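Local coordinates for cellulase (Soil metagenome, PDB 5I2U), which probably hydrolyses beta-1,4-glucosidic bonds in cellulose, as a halotolerant family 5 glycoside hydrolase with a TIM-barrel fold, at residues I160-D165 with V248-G253; M221-A226 with D272-R277. All blocks are in the same frame, centred on the assembly; numbering follows the deposited sequence.

Contact 1. Residues I160-D165 with V248-G253; sequences IWNEPD and VSECGG. With GOL (glycerol), chain D.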
ATOM      1  N   ILE A 160       5.181   6.568  -3.426  1.00 35.28           N
ATOM      2  CA  ILE A 160       6.287   7.514  -3.295  1.00 37.48           C
ATOM      3  C   ILE A 160       6.335   8.308  -1.985  1.00 39.25           C
ATOM      4  O   ILE A 160       7.376   8.868  -1.644  1.00 40.10           O
ATOM      5  CB  ILE A 160       6.383   8.453  -4.531  1.00 36.18           C
ATOM      6  CG1 ILE A 160       5.155   9.354  -4.685  1.00 34.51           C
ATOM      7  CG2 ILE A 160       6.567   7.620  -5.787  1.00 34.90           C
ATOM      8  CD1 ILE A 160       5.363  10.462  -5.687  1.00 31.42           C
ATOM      9  N   TRP A 161       5.225   8.354  -1.253  1.00 39.98           N
ATOM     10  CA  TRP A 161       5.188   9.072   0.016  1.00 40.78           C
ATOM     11  C   TRP A 161       3.984   8.588   0.811  1.00 38.91           C
ATOM     12  O   TRP A 161       2.848   9.030   0.565  1.00 39.89           O
ATOM     13  CB  TRP A 161       5.105  10.580  -0.237  1.00 41.05           C
ATOM     14  CG  TRP A 161       5.254  11.442   0.970  1.00 43.24           C
ATOM     15  CD1 TRP A 161       5.258  11.052   2.283  1.00 42.86           C
ATOM     16  CD2 TRP A 161       5.384  12.860   0.974  1.00 45.10           C
ATOM     17  NE1 TRP A 161       5.388  12.140   3.100  1.00 46.97           N
ATOM     18  CE2 TRP A 161       5.469  13.268   2.327  1.00 47.88           C
ATOM     19  CE3 TRP A 161       5.435  13.830  -0.033  1.00 43.86           C
ATOM     20  CZ2 TRP A 161       5.621  14.611   2.703  1.00 47.63           C
ATOM     21  CZ3 TRP A 161       5.577  15.171   0.338  1.00 46.70           C
ATOM     22  CH2 TRP A 161       5.666  15.547   1.697  1.00 46.79           C
ATOM     23  N   ASN A 162       4.247   7.684   1.759  1.00 39.13           N
ATOM     24  CA  ASN A 162       3.191   7.002   2.513  1.00 34.74           C
ATOM     25  C   ASN A 162       2.051   7.917   2.956  1.00 36.76           C
ATOM     26  O   ASN A 162       0.934   7.808   2.464  1.00 34.28           O
ATOM     27  CB  ASN A 162       3.786   6.306   3.730  1.00 35.02           C
ATOM     28  CG  ASN A 162       2.724   5.814   4.713  1.00 31.34           C
ATOM     29  OD1 ASN A 162       1.716   5.243   4.311  1.00 30.76           O
ATOM     30  ND2 ASN A 162       2.936   6.060   5.980  1.00 29.92           N
ATOM     31  N   GLU A 163       2.354   8.818   3.882  1.00 39.10           N
ATOM     32  CA  GLU A 163       1.340   9.637   4.513  1.00 39.51           C
ATOM     33  C   GLU A 163       1.927  11.005   4.797  1.00 41.66           C
ATOM     34  O   GLU A 163       2.460  11.242   5.878  1.00 38.46           O
ATOM     35  CB  GLU A 163       0.850   8.980   5.813  1.00 41.38           C
ATOM     36  CG  GLU A 163      -0.264   7.966   5.626  1.00 38.49           C
ATOM     37  CD  GLU A 163      -0.813   7.422   6.933  1.00 37.96           C
ATOM     38  OE1 GLU A 163      -0.265   7.688   8.012  1.00 38.86           O
ATOM     39  OE2 GLU A 163      -1.806   6.688   6.877  1.00 44.51           O
ATOM     40  N   PRO A 164       1.857  11.909   3.807  1.00 41.72           N
ATOM     41  CA  PRO A 164       2.142  13.296   4.109  1.00 42.24           C
ATOM     42  C   PRO A 164       1.123  13.783   5.149  1.00 44.46           C
ATOM     43  O   PRO A 164      -0.075  13.514   4.994  1.00 40.58           O
ATOM     44  CB  PRO A 164       1.955  14.014   2.767  1.00 44.13           C
ATOM     45  CG  PRO A 164       1.835  12.955   1.723  1.00 45.61           C
ATOM     46  CD  PRO A 164       1.435  11.694   2.413  1.00 45.23           C
ATOM     47  N   ASP A 165       1.602  14.428   6.214  1.00 42.94           N
ATOM     48  CA  ASP A 165       0.713  14.964   7.261  1.00 47.66           C
ATOM     49  C   ASP A 165       0.415  16.469   7.045  1.00 49.88           C
ATOM     50  O   ASP A 165      -0.535  16.804   6.327  1.00 45.07           O
ATOM     51  CB  ASP A 165       1.179  14.629   8.708  1.00 46.80           C
ATOM     52  CG  ASP A 165       2.682  14.839   8.948  1.00 48.47           C
ATOM     53  OD1 ASP A 165       3.319  15.665   8.243  1.00 52.71           O
ATOM     54  OD2 ASP A 165       3.215  14.178   9.861  1.00 44.26           O
ATOM     55  N   VAL A 248      -6.442   2.367  -2.342  1.00 30.83           N
ATOM     56  CA  VAL A 248      -6.272   2.330  -0.877  1.00 30.65           C
ATOM     57  C   VAL A 248      -5.017   1.500  -0.525  1.00 32.21           C
ATOM     58  O   VAL A 248      -5.071   0.269  -0.441  1.00 33.91           O
ATOM     59  CB  VAL A 248      -7.544   1.776  -0.200  1.00 32.42           C
ATOM     60  CG1 VAL A 248      -7.335   1.543   1.293  1.00 34.91           C
ATOM     61  CG2 VAL A 248      -8.711   2.735  -0.434  1.00 32.07           C
ATOM     62  N   SER A 249      -3.879   2.177  -0.357  1.00 31.40           N
ATOM     63  CA  SER A 249      -2.602   1.492  -0.117  1.00 29.55           C
ATOM     64  C   SER A 249      -2.414   1.120   1.360  1.00 29.89           C
ATOM     65  O   SER A 249      -1.505   0.352   1.703  1.00 24.75           O
ATOM     66  CB  SER A 249      -1.424   2.332  -0.621  1.00 27.22           C
ATOM     67  OG  SER A 249      -1.351   3.567   0.050  1.00 27.28           O
ATOM     68  N   GLU A 250      -3.270   1.656   2.228  1.00 27.89           N
ATOM     69  CA  GLU A 250      -3.251   1.272   3.630  1.00 29.33           C
ATOM     70  C   GLU A 250      -4.606   1.505   4.250  1.00 29.98           C
ATOM     71  O   GLU A 250      -5.195   2.577   4.070  1.00 34.82           O
ATOM     72  CB  GLU A 250      -2.225   2.105   4.375  1.00 31.52           C
ATOM     73  CG  GLU A 250      -1.882   1.590   5.747  1.00 30.74           C
ATOM     74  CD  GLU A 250      -0.992   2.557   6.475  1.00 31.20           C
ATOM     75  OE1 GLU A 250       0.177   2.723   6.050  1.00 28.21           O
ATOM     76  OE2 GLU A 250      -1.478   3.151   7.459  1.00 31.91           O
ATOM     77  N   CYS A 251      -5.111   0.506   4.959  1.00 28.10           N
ATOM     78  CA  CYS A 251      -6.339   0.662   5.711  1.00 29.19           C
ATOM     79  C   CYS A 251      -6.459  -0.345   6.825  1.00 28.51           C
ATOM     80  O   CYS A 251      -5.754  -1.360   6.851  1.00 29.73           O
ATOM     81  CB  CYS A 251      -7.578   0.565   4.794  1.00 29.74           C
ATOM     82  SG  CYS A 251      -7.869  -1.023   3.980  1.00 30.36           S
ATOM     83  N   GLY A 252      -7.386  -0.078   7.728  1.00 30.85           N
ATOM     84  CA  GLY A 252      -7.684  -1.011   8.811  1.00 34.25           C
ATOM     85  C   GLY A 252      -9.034  -0.844   9.474  1.00 34.45           C
ATOM     86  O   GLY A 252      -9.779   0.111   9.196  1.00 34.85           O
ATOM     87  N   GLY A 253      -9.345  -1.811  10.333  1.00 34.58           N
ATOM     88  CA  GLY A 253     -10.579  -1.823  11.118  1.00 35.45           C
ATOM     89  C   GLY A 253     -10.428  -1.181  12.472  1.00 32.87           C
ATOM     90  O   GLY A 253     -11.429  -0.832  13.107  1.00 36.20           O
TER
HETATM   91  C1  GOL D 402      -0.772   3.601  11.378  1.00 47.26           C
HETATM   92  O1  GOL D 402      -1.037   4.343  12.571  1.00 51.06           O
HETATM   93  C2  GOL D 402      -0.182   4.515  10.310  1.00 46.62           C
HETATM   94  O2  GOL D 402      -1.258   5.013   9.492  1.00 45.90           O
HETATM   95  C3  GOL D 402       0.828   3.727   9.466  1.00 43.40           C
HETATM   96  O3  GOL D 402       1.057   4.326   8.177  1.00 43.15           O
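The amide plane of Asn162 is turned 32° from the carboxylate plane of Glu250. Their oxygens OD1 and OE1 are 3.4 Å apart. Both are acceptors, and Arg89 satisfies both: it hydrogen-bonds Asn162 OD1 and forms a salt bridge with Glu250 OE1. The carboxylates of Glu163 and Glu250 are turned 44° against each other. Glu163 OE2 and Glu250 OE2 come within 3.6 Å, and each has its own hydrogen-bond partner: His222 for the first, Tyr224 for the second. Glu250 reaches across because CG stands anti to the backbone N (chi1 -166°) and the chain runs extended beyond CG. Within segment 160-165, Pro164 CG lies over the centre of one face of Trp161, 3.6 Å above the ring plane, and Phe167 meets this ring edge-to-face.

A glycerol, probably from the crystallisation liquor, sits against the carboxylates. Its O3 gives a hydrogen bond of 2.8 Å to Glu250 OE1. Its O2 gives one of 2.8 Å to Glu250 OE2. Asn162 ND2 adds a weak bond of 3.4 Å to glycerol O3. An alanine in place of Glu163 would probably leave His222 ND1 without its acceptor and open a gap beside the glycerol.

Segment 160-165 follows the fourth barrel strand with an Asn-Glu-Pro sequence, and Glu250 lies on the seventh strand. Family 5 enzymes carry their acid/base and nucleophile glutamates at these places. With carboxyl carbons CD of Glu163 and CD of Glu250 only 4.9 Å apart, the pair is consistent with a retaining double-displacement mechanism.

Contact 2. Residues M221-A226 with D272-R277; sequences MHFYAA and DWMESR
Met274 and Phe223 form a Met-aromatic contact between a strand and an outer helix of the TIM barrel. Strand 217-224 is the sixth of the barrel. Helix 264-276 follows the seventh. From CB, Met274 runs out toward the strand, with CG anti to the carbonyl carbon (chi1 -71°). Its sulfur is the first atom to meet the ring: SD is 3.7 Å from Phe223 CE2. SD lies 5.0 Å from the centroid of the Phe223 ring and 78° off its normal, so it is at the ring edge. The chain then bends at chi3 (-70°), which places the methyl at the same rim. Met274 CE comes within 3.5 Å of Phe223 CZ, near the plane of the ring. Trp281 of the eighth strand also touches the Met274 side chain. Tyr270 stacks on the Phe223 ring, while Val248 and Cys251 of the next strand touch the same side chain.

Trp273 is the second residue of the helix to reach the strand. Its indole NE1 is hydrogen-bonded to Asp237 OD2, and Asp237 OD1 takes a salt bridge from Arg277 NE. One carboxylate thus ties both residues to helix 230-241. Arg277 also lies against the indole, with its CG 3.8 Å above the ring plane, toward the rim. Ser276 OG gives a bond of 3.1 Å to Trp273 O, which also takes the helix bond from Arg277 N.

The far edge of the indole meets Met221, whose chain bends at chi2 and chi3. Its methyl CE sits near the indole plane, 3.8 Å from both CZ3 and CH2 of Trp273.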
ATOM      1  N   MET A 221      -5.543   6.658  -0.715  1.00 35.73           N
ATOM      2  CA  MET A 221      -6.434   7.041   0.370  1.00 37.33           C
ATOM      3  C   MET A 221      -6.236   6.038   1.483  1.00 34.82           C
ATOM      4  O   MET A 221      -6.180   4.846   1.214  1.00 38.66           O
ATOM      5  CB  MET A 221      -7.892   7.061  -0.108  1.00 37.73           C
ATOM      6  CG  MET A 221      -8.867   7.680   0.882  1.00 38.34           C
ATOM      7  SD  MET A 221      -9.568   6.518   2.079  1.00 40.18           S
ATOM      8  CE  MET A 221     -10.716   5.618   1.039  1.00 39.72           C
ATOM      9  N   HIS A 222      -6.101   6.523   2.717  1.00 34.38           N
ATOM     10  CA  HIS A 222      -5.991   5.670   3.899  1.00 35.26           C
ATOM     11  C   HIS A 222      -7.161   5.895   4.856  1.00 37.30           C
ATOM     12  O   HIS A 222      -7.490   7.031   5.189  1.00 37.37           O
ATOM     13  CB  HIS A 222      -4.681   5.932   4.637  1.00 35.43           C
ATOM     14  CG  HIS A 222      -3.454   5.512   3.881  1.00 33.21           C
ATOM     15  ND1 HIS A 222      -2.201   5.572   4.439  1.00 32.81           N
ATOM     16  CD2 HIS A 222      -3.283   5.023   2.630  1.00 32.28           C
ATOM     17  CE1 HIS A 222      -1.308   5.141   3.564  1.00 32.17           C
ATOM     18  NE2 HIS A 222      -1.939   4.805   2.458  1.00 31.19           N
ATOM     19  N   PHE A 223      -7.794   4.806   5.286  1.00 37.81           N
ATOM     20  CA  PHE A 223      -8.874   4.887   6.270  1.00 37.69           C
ATOM     21  C   PHE A 223      -8.674   3.866   7.384  1.00 34.83           C
ATOM     22  O   PHE A 223      -8.099   2.811   7.167  1.00 34.51           O
ATOM     23  CB  PHE A 223     -10.243   4.685   5.604  1.00 36.35           C
ATOM     24  CG  PHE A 223     -10.502   3.278   5.167  1.00 37.55           C
ATOM     25  CD1 PHE A 223     -10.990   2.330   6.065  1.00 38.07           C
ATOM     26  CD2 PHE A 223     -10.266   2.892   3.860  1.00 34.88           C
ATOM     27  CE1 PHE A 223     -11.213   1.025   5.669  1.00 36.15           C
ATOM     28  CE2 PHE A 223     -10.491   1.588   3.460  1.00 34.58           C
ATOM     29  CZ  PHE A 223     -10.967   0.653   4.359  1.00 36.24           C
ATOM     30  N   TYR A 224      -9.223   4.186   8.550  1.00 35.80           N
ATOM     31  CA  TYR A 224      -9.239   3.335   9.731  1.00 35.33           C
ATOM     32  C   TYR A 224     -10.672   3.390  10.214  1.00 36.53           C
ATOM     33  O   TYR A 224     -11.159   4.443  10.643  1.00 42.10           O
ATOM     34  CB  TYR A 224      -8.211   3.788  10.761  1.00 34.03           C
ATOM     35  CG  TYR A 224      -6.861   3.312  10.314  1.00 36.50           C
ATOM     36  CD1 TYR A 224      -6.128   4.032   9.367  1.00 38.30           C
ATOM     37  CD2 TYR A 224      -6.369   2.076  10.722  1.00 36.22           C
ATOM     38  CE1 TYR A 224      -4.910   3.557   8.885  1.00 39.40           C
ATOM     39  CE2 TYR A 224      -5.152   1.605  10.258  1.00 38.41           C
ATOM     40  CZ  TYR A 224      -4.428   2.349   9.335  1.00 36.07           C
ATOM     41  OH  TYR A 224      -3.229   1.882   8.872  1.00 34.99           O
ATOM     42  N   ALA A 225     -11.354   2.258  10.084  1.00 33.79           N
ATOM     43  CA  ALA A 225     -12.812   2.209  10.099  1.00 34.55           C
ATOM     44  C   ALA A 225     -13.469   2.643  11.414  1.00 35.98           C
ATOM     45  O   ALA A 225     -14.619   3.106  11.399  1.00 34.84           O
ATOM     46  CB  ALA A 225     -13.297   0.826   9.688  1.00 35.50           C
ATOM     47  N   ALA A 226     -12.758   2.511  12.534  1.00 35.75           N
ATOM     48  CA  ALA A 226     -13.306   2.914  13.837  1.00 37.78           C
ATOM     49  C   ALA A 226     -13.196   4.427  14.114  1.00 37.44           C
ATOM     50  O   ALA A 226     -13.754   4.906  15.096  1.00 31.81           O
ATOM     51  CB  ALA A 226     -12.644   2.119  14.953  1.00 37.73           C
ATOM     52  N   ASP A 272     -17.261  -3.282   1.457  1.00 40.77           N
ATOM     53  CA  ASP A 272     -18.369  -3.381   0.500  1.00 42.52           C
ATOM     54  C   ASP A 272     -18.401  -2.175  -0.443  1.00 42.03           C
ATOM     55  O   ASP A 272     -18.634  -2.330  -1.643  1.00 39.55           O
ATOM     56  CB  ASP A 272     -19.721  -3.545   1.230  1.00 45.02           C
ATOM     57  CG  ASP A 272     -19.953  -4.971   1.745  1.00 44.34           C
ATOM     58  OD1 ASP A 272     -19.179  -5.898   1.423  1.00 49.09           O
ATOM     59  OD2 ASP A 272     -20.937  -5.173   2.468  1.00 47.63           O
ATOM     60  N   TRP A 273     -18.158  -0.989   0.111  1.00 40.74           N
ATOM     61  CA  TRP A 273     -18.076   0.236  -0.672  1.00 43.70           C
ATOM     62  C   TRP A 273     -16.928   0.168  -1.689  1.00 46.43           C
ATOM     63  O   TRP A 273     -17.122   0.471  -2.860  1.00 47.84           O
ATOM     64  CB  TRP A 273     -17.941   1.458   0.257  1.00 44.15           C
ATOM     65  CG  TRP A 273     -17.503   2.693  -0.434  1.00 46.12           C
ATOM     66  CD1 TRP A 273     -18.261   3.505  -1.220  1.00 47.23           C
ATOM     67  CD2 TRP A 273     -16.192   3.273  -0.396  1.00 46.38           C
ATOM     68  NE1 TRP A 273     -17.504   4.557  -1.679  1.00 48.39           N
ATOM     69  CE2 TRP A 273     -16.229   4.438  -1.189  1.00 46.05           C
ATOM     70  CE3 TRP A 273     -14.985   2.913   0.223  1.00 43.42           C
ATOM     71  CZ2 TRP A 273     -15.105   5.250  -1.376  1.00 47.81           C
ATOM     72  CZ3 TRP A 273     -13.873   3.712   0.042  1.00 42.34           C
ATOM     73  CH2 TRP A 273     -13.937   4.872  -0.752  1.00 45.91           C
ATOM     74  N   MET A 274     -15.746  -0.254  -1.246  1.00 44.66           N
ATOM     75  CA  MET A 274     -14.610  -0.423  -2.160  1.00 41.27           C
ATOM     76  C   MET A 274     -14.856  -1.472  -3.252  1.00 36.95           C
ATOM     77  O   MET A 274     -14.457  -1.276  -4.403  1.00 35.47           O
ATOM     78  CB  MET A 274     -13.332  -0.777  -1.390  1.00 38.79           C
ATOM     79  CG  MET A 274     -12.764   0.376  -0.582  1.00 37.16           C
ATOM     80  SD  MET A 274     -11.204  -0.055   0.204  1.00 36.24           S
ATOM     81  CE  MET A 274     -11.758  -1.211   1.446  1.00 35.47           C
ATOM     82  N   GLU A 275     -15.508  -2.571  -2.897  1.00 34.66           N
ATOM     83  CA  GLU A 275     -15.757  -3.637  -3.856  1.00 36.80           C
ATOM     84  C   GLU A 275     -16.737  -3.192  -4.953  1.00 41.73           C
ATOM     85  O   GLU A 275     -16.532  -3.529  -6.114  1.00 41.13           O
ATOM     86  CB  GLU A 275     -16.244  -4.899  -3.159  1.00 38.06           C
ATOM     87  CG  GLU A 275     -15.193  -5.562  -2.267  1.00 44.54           C
ATOM     88  CD  GLU A 275     -14.028  -6.172  -3.024  1.00 45.75           C
ATOM     89  OE1 GLU A 275     -14.235  -6.709  -4.127  1.00 49.34           O
ATOM     90  OE2 GLU A 275     -12.889  -6.111  -2.518  1.00 48.17           O
ATOM     91  N   SER A 276     -17.757  -2.408  -4.593  1.00 42.32           N
ATOM     92  CA  SER A 276     -18.700  -1.874  -5.577  1.00 44.91           C
ATOM     93  C   SER A 276     -18.046  -0.812  -6.467  1.00 47.53           C
ATOM     94  O   SER A 276     -18.394  -0.704  -7.634  1.00 45.14           O
ATOM     95  CB  SER A 276     -19.976  -1.336  -4.910  1.00 42.49           C
ATOM     96  OG  SER A 276     -19.768  -0.075  -4.309  1.00 46.73           O
ATOM     97  N   ARG A 277     -17.087  -0.056  -5.918  1.00 51.14           N
ATOM     98  CA  ARG A 277     -16.271   0.892  -6.701  1.00 48.11           C
ATOM     99  C   ARG A 277     -15.061   0.261  -7.402  1.00 41.15           C
ATOM    100  O   ARG A 277     -14.341   0.971  -8.085  1.00 41.09           O
ATOM    101  CB  ARG A 277     -15.746   2.042  -5.818  1.00 51.38           C
ATOM    102  CG  ARG A 277     -16.792   2.806  -5.034  1.00 54.96           C
ATOM    103  CD  ARG A 277     -17.711   3.610  -5.921  1.00 59.38           C
ATOM    104  NE  ARG A 277     -18.661   4.375  -5.118  1.00 61.33           N
ATOM    105  CZ  ARG A 277     -19.749   3.881  -4.519  1.00 64.58           C
ATOM    106  NH1 ARG A 277     -20.091   2.594  -4.623  1.00 68.83           N
ATOM    107  NH2 ARG A 277     -20.520   4.700  -3.806  1.00 62.34           N
TER

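How the contacts relate
Strand 217-224 joins the two contacts, whose centres are 12 Å apart. Its side chains alternate: Met221 and Phe223 face helix 264-276 in contact 2, while His222 and Tyr224 reach the polar groups of contact 1. Tyr224 OH is 2.6 Å from Glu250 OE2, and His222 ND1 is 2.7 Å from Glu163 OE2; both are probable hydrogen bonds. His222 CE1 also packs 3.1 Å from Asn162 OD1. The strand therefore supplies two residues that hold the carboxylates of the probable active site, where the glycerol lies, and an apolar outer face to the helix. Strand 246-252, which carries Glu250, is its neighbour in the barrel and leads on to helix 264-276.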